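Local coordinates for protein UDP-glucose:anthocyanidin 3-O-glucosyltransferase (Clitoria ternatea, PDB 4REL) that belongs to the plant glycosyltransferases of the GT-B fold, built of two Rossmann-like domains, at residues 17-29 with 234-246. Sequence-based numbering, arbitrary orientation.
With KMP (3,5,7-trihydroxy-2-(4-hydroxyphenyl)-4H-chromen-4-one), chain B.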
# COMPACT_ATOMS: atom_id res chain seq x y z
N HIS A 17 -5.49 -2.98 1.79
CA HIS A 17 -4.95 -3.49 3.05
C HIS A 17 -5.08 -4.99 3.20
O HIS A 17 -4.45 -5.58 4.08
CB HIS A 17 -5.62 -2.80 4.23
CG HIS A 17 -5.26 -1.36 4.36
ND1 HIS A 17 -4.48 -0.89 5.39
CD2 HIS A 17 -5.55 -0.29 3.57
CE1 HIS A 17 -4.32 0.43 5.24
NE2 HIS A 17 -4.95 0.80 4.15
N LEU A 18 -5.89 -5.62 2.36
CA LEU A 18 -6.22 -7.03 2.54
C LEU A 18 -5.16 -8.03 2.03
O LEU A 18 -4.71 -8.88 2.80
CB LEU A 18 -7.63 -7.33 1.98
CG LEU A 18 -8.73 -6.68 2.83
CD1 LEU A 18 -10.03 -6.51 2.05
CD2 LEU A 18 -8.95 -7.52 4.10
N PRO A 19 -4.76 -7.93 0.75
CA PRO A 19 -3.74 -8.90 0.34
C PRO A 19 -2.41 -8.88 1.14
O PRO A 19 -1.90 -9.97 1.44
CB PRO A 19 -3.51 -8.57 -1.14
CG PRO A 19 -4.79 -7.93 -1.59
CD PRO A 19 -5.25 -7.13 -0.39
N PRO A 20 -1.86 -7.70 1.49
CA PRO A 20 -0.59 -7.76 2.22
C PRO A 20 -0.68 -8.47 3.57
O PRO A 20 0.28 -9.14 3.97
CB PRO A 20 -0.22 -6.28 2.44
CG PRO A 20 -0.98 -5.53 1.40
CD PRO A 20 -2.24 -6.31 1.16
N LEU A 21 -1.81 -8.35 4.26
CA LEU A 21 -1.91 -9.01 5.56
C LEU A 21 -2.15 -10.51 5.38
O LEU A 21 -1.61 -11.32 6.14
CB LEU A 21 -3.00 -8.36 6.43
CG LEU A 21 -3.06 -8.89 7.87
CD1 LEU A 21 -1.69 -8.81 8.53
CD2 LEU A 21 -4.08 -8.08 8.64
N LEU A 22 -2.96 -10.89 4.39
CA LEU A 22 -3.13 -12.32 4.12
C LEU A 22 -1.80 -12.93 3.73
O LEU A 22 -1.47 -14.05 4.12
CB LEU A 22 -4.16 -12.58 3.02
CG LEU A 22 -4.31 -14.04 2.61
CD1 LEU A 22 -4.74 -14.86 3.80
CD2 LEU A 22 -5.34 -14.15 1.49
N ASN A 23 -1.03 -12.17 2.95
CA ASN A 23 0.29 -12.61 2.52
C ASN A 23 1.16 -12.95 3.73
O ASN A 23 1.78 -14.01 3.80
CB ASN A 23 0.94 -11.50 1.70
CG ASN A 23 2.18 -11.96 0.97
OD1 ASN A 23 2.25 -13.08 0.45
ND2 ASN A 23 3.18 -11.08 0.91
N LEU A 24 1.18 -12.05 4.71
CA LEU A 24 1.97 -12.28 5.92
C LEU A 24 1.46 -13.49 6.71
O LEU A 24 2.24 -14.34 7.14
CB LEU A 24 1.98 -11.04 6.80
CG LEU A 24 2.68 -11.21 8.16
CD1 LEU A 24 4.17 -11.45 7.99
CD2 LEU A 24 2.45 -9.96 9.03
N VAL A 25 0.15 -13.57 6.89
CA VAL A 25 -0.44 -14.69 7.63
C VAL A 25 -0.17 -16.03 6.93
O VAL A 25 0.11 -17.04 7.60
CB VAL A 25 -1.96 -14.47 7.85
CG1 VAL A 25 -2.62 -15.74 8.40
CG2 VAL A 25 -2.19 -13.29 8.80
N LEU A 26 -0.23 -16.04 5.60
CA LEU A 26 0.10 -17.26 4.86
C LEU A 26 1.54 -17.71 5.16
O LEU A 26 1.79 -18.90 5.35
CB LEU A 26 -0.09 -17.06 3.35
CG LEU A 26 -1.53 -17.03 2.86
CD1 LEU A 26 -1.63 -16.55 1.42
CD2 LEU A 26 -2.18 -18.41 2.98
N LYS A 27 2.46 -16.76 5.21
CA LYS A 27 3.87 -17.09 5.50
C LYS A 27 4.01 -17.64 6.91
O LYS A 27 4.72 -18.62 7.14
CB LYS A 27 4.77 -15.86 5.34
CG LYS A 27 4.92 -15.36 3.90
CD LYS A 27 5.64 -14.01 3.85
CE LYS A 27 5.54 -13.38 2.47
NZ LYS A 27 6.23 -12.06 2.43
N LEU A 28 3.36 -16.98 7.86
CA LEU A 28 3.42 -17.41 9.26
C LEU A 28 2.76 -18.78 9.45
O LEU A 28 3.25 -19.61 10.21
CB LEU A 28 2.73 -16.38 10.17
CG LEU A 28 3.42 -15.02 10.24
CD1 LEU A 28 2.55 -14.01 11.00
CD2 LEU A 28 4.80 -15.14 10.90
N ALA A 29 1.63 -18.99 8.77
CA ALA A 29 0.91 -20.26 8.90
C ALA A 29 1.71 -21.41 8.30
O ALA A 29 1.65 -22.55 8.79
CB ALA A 29 -0.45 -20.16 8.25
N LEU A 234 10.08 -4.43 12.94
CA LEU A 234 10.45 -5.58 12.12
C LEU A 234 10.00 -5.35 10.68
O LEU A 234 8.88 -4.89 10.44
CB LEU A 234 9.78 -6.85 12.67
CG LEU A 234 10.06 -7.25 14.13
CD1 LEU A 234 9.15 -8.42 14.58
CD2 LEU A 234 11.52 -7.60 14.30
N TYR A 235 10.87 -5.66 9.73
CA TYR A 235 10.51 -5.58 8.32
C TYR A 235 10.36 -6.99 7.76
O TYR A 235 11.27 -7.81 7.87
CB TYR A 235 11.58 -4.83 7.51
CG TYR A 235 11.63 -3.33 7.69
CD1 TYR A 235 11.17 -2.48 6.69
CD2 TYR A 235 12.15 -2.76 8.84
CE1 TYR A 235 11.23 -1.09 6.84
CE2 TYR A 235 12.21 -1.39 9.01
CZ TYR A 235 11.74 -0.56 8.00
OH TYR A 235 11.82 0.80 8.18
N VAL A 236 9.20 -7.28 7.19
CA VAL A 236 8.98 -8.55 6.51
C VAL A 236 8.73 -8.27 5.04
O VAL A 236 7.92 -7.40 4.69
CB VAL A 236 7.81 -9.32 7.13
CG1 VAL A 236 7.53 -10.61 6.34
CG2 VAL A 236 8.13 -9.65 8.58
N VAL A 237 9.46 -8.99 4.19
CA VAL A 237 9.45 -8.77 2.75
C VAL A 237 8.03 -8.83 2.21
O VAL A 237 7.32 -9.81 2.45
CB VAL A 237 10.34 -9.81 2.03
CG1 VAL A 237 10.05 -9.87 0.55
CG2 VAL A 237 11.81 -9.50 2.28
N PRO A 238 7.61 -7.78 1.49
CA PRO A 238 6.22 -7.64 1.01
C PRO A 238 5.89 -8.50 -0.21
O PRO A 238 4.72 -8.57 -0.58
CB PRO A 238 6.14 -6.16 0.61
CG PRO A 238 7.56 -5.79 0.29
CD PRO A 238 8.39 -6.55 1.28
N LEU A 239 6.90 -9.10 -0.83
CA LEU A 239 6.69 -9.94 -2.01
C LEU A 239 5.71 -11.06 -1.71
O LEU A 239 5.67 -11.57 -0.59
CB LEU A 239 8.02 -10.54 -2.48
CG LEU A 239 9.05 -9.50 -2.94
CD1 LEU A 239 10.35 -10.18 -3.39
CD2 LEU A 239 8.48 -8.65 -4.06
N PRO A 240 4.90 -11.44 -2.71
CA PRO A 240 3.87 -12.46 -2.51
C PRO A 240 4.46 -13.85 -2.32
O PRO A 240 5.37 -14.25 -3.05
CB PRO A 240 3.08 -12.42 -3.82
CG PRO A 240 4.04 -11.89 -4.84
CD PRO A 240 4.87 -10.88 -4.08
N CYS A 241 3.96 -14.58 -1.33
CA CYS A 241 4.26 -15.99 -1.23
C CYS A 241 3.39 -16.70 -2.27
O CYS A 241 2.33 -16.20 -2.63
CB CYS A 241 3.97 -16.52 0.18
SG CYS A 241 2.24 -16.48 0.63
N PRO A 242 3.85 -17.86 -2.77
CA PRO A 242 3.12 -18.53 -3.86
C PRO A 242 1.63 -18.77 -3.58
O PRO A 242 0.84 -18.72 -4.53
CB PRO A 242 3.87 -19.86 -4.02
CG PRO A 242 4.76 -19.98 -2.82
CD PRO A 242 5.07 -18.58 -2.41
N GLN A 243 1.26 -19.00 -2.32
CA GLN A 243 -0.14 -19.29 -1.99
C GLN A 243 -1.04 -18.05 -2.09
O GLN A 243 -2.27 -18.17 -2.16
CB GLN A 243 -0.26 -19.94 -0.61
CG GLN A 243 -1.63 -20.57 -0.34
CD GLN A 243 -1.57 -21.76 0.61
OE1 GLN A 243 -0.75 -21.79 1.53
NE2 GLN A 243 -2.43 -22.74 0.39
N LEU A 244 -0.44 -16.87 -2.11
CA LEU A 244 -1.23 -15.65 -2.25
C LEU A 244 -1.76 -15.54 -3.68
O LEU A 244 -2.89 -15.09 -3.91
CB LEU A 244 -0.40 -14.41 -1.91
CG LEU A 244 -1.16 -13.08 -1.89
CD1 LEU A 244 -2.19 -13.05 -0.77
CD2 LEU A 244 -0.19 -11.91 -1.75
N LEU A 245 -0.94 -15.96 -4.63
CA LEU A 245 -1.25 -15.77 -6.04
C LEU A 245 -2.37 -16.67 -6.55
O LEU A 245 -2.43 -17.86 -6.23
CB LEU A 245 0.02 -15.96 -6.89
CG LEU A 245 1.13 -14.95 -6.61
CD1 LEU A 245 2.21 -15.56 -5.75
CD2 LEU A 245 1.73 -14.39 -7.89
N LEU A 246 -3.27 -16.07 -7.32
CA LEU A 246 -4.31 -16.82 -8.01
C LEU A 246 -4.07 -16.71 -9.52
O LEU A 246 -4.27 -15.63 -10.09
CB LEU A 246 -5.70 -16.28 -7.65
CG LEU A 246 -6.08 -16.38 -6.17
CD1 LEU A 246 -7.41 -15.69 -5.88
CD2 LEU A 246 -6.12 -17.83 -5.71
C1 KMP B . -2.93 8.40 5.29
C2 KMP B . -2.65 7.11 4.89
C3 KMP B . -3.74 6.29 4.31
C4 KMP B . -5.09 6.88 4.18
C5 KMP B . -5.27 8.18 4.62
C6 KMP B . -4.22 8.92 5.16
C9 KMP B . -3.50 4.90 3.86
C10 KMP B . -4.65 4.15 3.30
C11 KMP B . -5.98 4.84 3.21
C14 KMP B . -7.19 4.16 2.66
C15 KMP B . -7.24 2.79 2.43
C16 KMP B . -8.38 2.19 1.91
C17 KMP B . -9.49 2.97 1.61
C18 KMP B . -9.45 4.34 1.83
C19 KMP B . -8.31 4.93 2.35
O12 KMP B . -6.12 6.14 3.65
O13 KMP B . -2.36 4.39 3.95
O24 KMP B . -10.60 2.39 1.09
O27 KMP B . -4.44 2.88 2.87
O29 KMP B . -4.45 10.20 5.57
O30 KMP B . -1.40 6.58 5.01
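The Asn23 carboxamide lies edge-on between two backbone groups of the loop 236-246; CG anti to the backbone N (chi1 -168°) swings it out there. In its own plane, ND2 gives a nearly straight bond to Leu239 O (2.9 Å, 174°), though it reaches that oxygen from above the carbonyl plane. At the other corner, an OD1 lone pair takes the N-H of Cys241 at 2.9 Å, so two bonds fix the amide's rotation. Leu244 CD2 lies over one face, 3.6 Å from Asn23 CG, the two side chains crossing at about a right angle; Lys27 CE stands offset on the other side. The His17 ring, part of the ligand pocket, does not touch the loop: its edge faces KMP, NE2 and O27 modelled 2.5 Å apart, doubtfully short for a hydrogen bond, and Asp114 holds ND1. Leu239 O has a second donor, Lys27 NZ, 3.1 Å away and almost head-on to the carbonyl (160°). Further along the loop, Leu26 CB packs 3.6 Å from Cys241 SG. Leu24 CD1 meets Val236 CG1 at 3.8 Å. In this Rossmann-like parallel sheet (order 3-2-1-4-5-6-7), the loop after last strand 233-235 is pinned to helix 18-31, which follows first strand 6-10; helix 431-445 packs on Lys27 and Val237.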